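Local coordinates for mobilization protein A (Pseudomonas aeruginosa, PDB 2NS6), which nicks one DNA strand at the plasmid origin of transfer through a tyrosine-linked intermediate and locally unwinds the DNA during conjugation, at residues 57-62 with 138-143. Sequence-based numbering, arbitrary orientation.
Sequences WDAADL and QWFKRY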
loop_
_atom_site.group_PDB
_atom_site.type_symbol
_atom_site.label_atom_id
_atom_site.label_comp_id
_atom_site.label_asym_id
_atom_site.label_seq_id
_atom_site.Cartn_x
_atom_site.Cartn_y
_atom_site.Cartn_z
ATOM N N TRP A 57 0.460 4.564 10.235
ATOM C CA TRP A 57 -0.598 5.422 9.734
ATOM C C TRP A 57 -1.044 6.443 10.773
ATOM O O TRP A 57 -1.456 7.556 10.421
ATOM C CB TRP A 57 -1.762 4.560 9.254
ATOM C CG TRP A 57 -1.290 3.560 8.237
ATOM C CD1 TRP A 57 -1.297 2.203 8.356
ATOM C CD2 TRP A 57 -0.692 3.852 6.967
ATOM N NE1 TRP A 57 -0.740 1.626 7.237
ATOM C CE2 TRP A 57 -0.367 2.618 6.366
ATOM C CE3 TRP A 57 -0.410 5.044 6.272
ATOM C CZ2 TRP A 57 0.244 2.533 5.103
ATOM C CZ3 TRP A 57 0.192 4.961 5.020
ATOM C CH2 TRP A 57 0.508 3.707 4.447
ATOM N N ASP A 58 -0.949 6.071 12.047
ATOM C CA ASP A 58 -1.306 6.985 13.136
ATOM C C ASP A 58 -0.352 8.182 13.071
ATOM O O ASP A 58 -0.782 9.332 13.138
ATOM C CB ASP A 58 -1.143 6.318 14.515
ATOM C CG ASP A 58 -2.276 5.350 14.866
ATOM O OD1 ASP A 58 -3.438 5.578 14.463
ATOM O OD2 ASP A 58 -1.995 4.359 15.585
ATOM N N ALA A 59 0.944 7.897 12.954
ATOM C CA ALA A 59 1.967 8.943 12.889
ATOM C C ALA A 59 1.736 9.814 11.665
ATOM O O ALA A 59 1.729 11.043 11.754
ATOM C CB ALA A 59 3.368 8.318 12.835
ATOM N N ALA A 60 1.555 9.175 10.515
ATOM C CA ALA A 60 1.310 9.917 9.291
ATOM C C ALA A 60 0.184 10.934 9.526
ATOM O O ALA A 60 0.319 12.093 9.159
ATOM C CB ALA A 60 0.935 8.956 8.168
ATOM N N ASP A 61 -0.915 10.498 10.146
ATOM C CA ASP A 61 -2.051 11.387 10.425
ATOM C C ASP A 61 -1.689 12.469 11.452
ATOM O O ASP A 61 -2.136 13.609 11.348
ATOM C CB ASP A 61 -3.255 10.600 10.970
ATOM C CG ASP A 61 -4.014 9.823 9.884
ATOM O OD1 ASP A 61 -4.790 8.918 10.253
ATOM O OD2 ASP A 61 -3.854 10.127 8.679
ATOM N N LEU A 62 -0.881 12.111 12.442
ATOM C CA LEU A 62 -0.506 13.054 13.481
ATOM C C LEU A 62 0.677 13.957 13.143
ATOM O O LEU A 62 0.820 15.031 13.728
ATOM C CB LEU A 62 -0.212 12.290 14.772
ATOM C CG LEU A 62 0.241 13.107 15.988
ATOM C CD1 LEU A 62 -0.854 14.088 16.407
ATOM C CD2 LEU A 62 0.564 12.155 17.120
ATOM N N GLN A 138 9.506 12.293 14.080
ATOM C CA GLN A 138 10.542 12.811 13.180
ATOM C C GLN A 138 10.511 12.205 11.782
ATOM O O GLN A 138 11.073 12.765 10.841
ATOM C CB GLN A 138 11.930 12.558 13.775
ATOM C CG GLN A 138 13.077 13.130 12.950
ATOM C CD GLN A 138 14.435 12.644 13.427
ATOM O OE1 GLN A 138 14.693 12.577 14.626
ATOM N NE2 GLN A 138 15.312 12.311 12.484
ATOM N N TRP A 139 9.860 11.055 11.649
ATOM C CA TRP A 139 9.805 10.363 10.365
ATOM C C TRP A 139 9.242 11.172 9.200
ATOM O O TRP A 139 9.787 11.129 8.097
ATOM C CB TRP A 139 9.028 9.050 10.517
ATOM C CG TRP A 139 8.959 8.226 9.254
ATOM C CD1 TRP A 139 7.993 8.288 8.291
ATOM C CD2 TRP A 139 9.924 7.271 8.792
ATOM N NE1 TRP A 139 8.298 7.440 7.261
ATOM C CE2 TRP A 139 9.478 6.803 7.537
ATOM C CE3 TRP A 139 11.125 6.771 9.313
ATOM C CZ2 TRP A 139 10.190 5.856 6.788
ATOM C CZ3 TRP A 139 11.839 5.826 8.566
ATOM C CH2 TRP A 139 11.367 5.381 7.319
ATOM N N PHE A 140 8.166 11.916 9.442
ATOM C CA PHE A 140 7.521 12.686 8.387
ATOM C C PHE A 140 8.005 14.133 8.216
ATOM O O PHE A 140 7.475 14.886 7.391
ATOM C CB PHE A 140 6.001 12.651 8.595
ATOM C CG PHE A 140 5.426 11.252 8.651
ATOM C CD1 PHE A 140 5.329 10.567 9.859
ATOM C CD2 PHE A 140 4.992 10.621 7.487
ATOM C CE1 PHE A 140 4.801 9.268 9.904
ATOM C CE2 PHE A 140 4.464 9.326 7.518
ATOM C CZ PHE A 140 4.370 8.649 8.730
ATOM N N LYS A 141 9.010 14.524 8.990
ATOM C CA LYS A 141 9.554 15.868 8.875
ATOM C C LYS A 141 10.248 15.962 7.524
ATOM O O LYS A 141 10.358 14.964 6.797
ATOM C CB LYS A 141 10.553 16.138 10.008
ATOM C CG LYS A 141 9.911 16.219 11.393
ATOM C CD LYS A 141 10.952 16.163 12.510
ATOM C CE LYS A 141 10.315 16.399 13.875
ATOM N NZ LYS A 141 10.919 15.524 14.937
ATOM N N ARG A 142 10.702 17.164 7.182
ATOM C CA ARG A 142 11.393 17.391 5.923
ATOM C C ARG A 142 12.695 16.613 5.917
ATOM O O ARG A 142 13.302 16.395 6.961
ATOM C CB ARG A 142 11.670 18.884 5.738
ATOM C CG ARG A 142 10.403 19.719 5.705
ATOM C CD ARG A 142 10.682 21.210 5.589
ATOM N NE ARG A 142 9.452 21.988 5.735
ATOM C CZ ARG A 142 8.412 21.912 4.906
ATOM N NH1 ARG A 142 8.444 21.094 3.861
ATOM N NH2 ARG A 142 7.334 22.651 5.127
ATOM N N TYR A 143 13.112 16.191 4.730
ATOM C CA TYR A 143 14.343 15.425 4.567
ATOM C C TYR A 143 15.556 16.344 4.643
ATOM O O TYR A 143 15.511 17.477 4.168
ATOM C CB TYR A 143 14.327 14.720 3.212
ATOM C CG TYR A 143 15.532 13.854 2.941
ATOM C CD1 TYR A 143 15.798 12.734 3.724
ATOM C CD2 TYR A 143 16.384 14.129 1.873
ATOM C CE1 TYR A 143 16.881 11.906 3.445
ATOM C CE2 TYR A 143 17.467 13.307 1.587
ATOM C CZ TYR A 143 17.709 12.199 2.373
ATOM O OH TYR A 143 18.767 11.366 2.075
#
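Phe140 presses its ring against the backbone of Ala60 and the methyl of Ala59 on helix 53-63, where two consecutive alanines leave the helix surface low enough for the ring to reach the main chain. The far end of the ring does the touching. CE1 lies 3.3 Å from the amide N of Ala60, and CZ sits 3.4 Å from Ala60 CA. That alpha carbon stands over one face, 3.6 Å from the ring centroid and 23° off the normal, displaced toward the rim: a CH-pi contact made by the helix backbone itself. Ala60 CB packs on the CZ and CE2 side of the ring, at 3.5 Å from CZ, whereas Ala59 CB comes in at the edge, near the ring plane, 3.4 Å from CE1. With CG set anti to its own carbonyl carbon (chi1 -56°), Phe140 projects out of the turn that follows helix 136-139 and carries its ring onto the helix. Behind it, the neighbouring Trp139 places CD1 over the centre of the opposite face, 3.5 Å above the plane, and the ring is thereby clamped between an indole edge atom and a helix backbone. Tyr56, one residue ahead of 57-62, meets the rings of both Trp139 and Phe140 and bonds through its hydroxyl to Trp139 NE1, tying the aromatic group to the same helix. On the side of the helix turned away from Phe140, Asp58 forms a salt bridge with Arg19 and Asp61 accepts hydrogen bonds from the backbone of Ala18 and Arg19. The contact, away from the manganese sites and Tyr24, is buried and mainly apolar, with no polar bond between the segments, which suggests that shape fit, dispersion and a weak CH-pi term hold Phe140 against the two alanines.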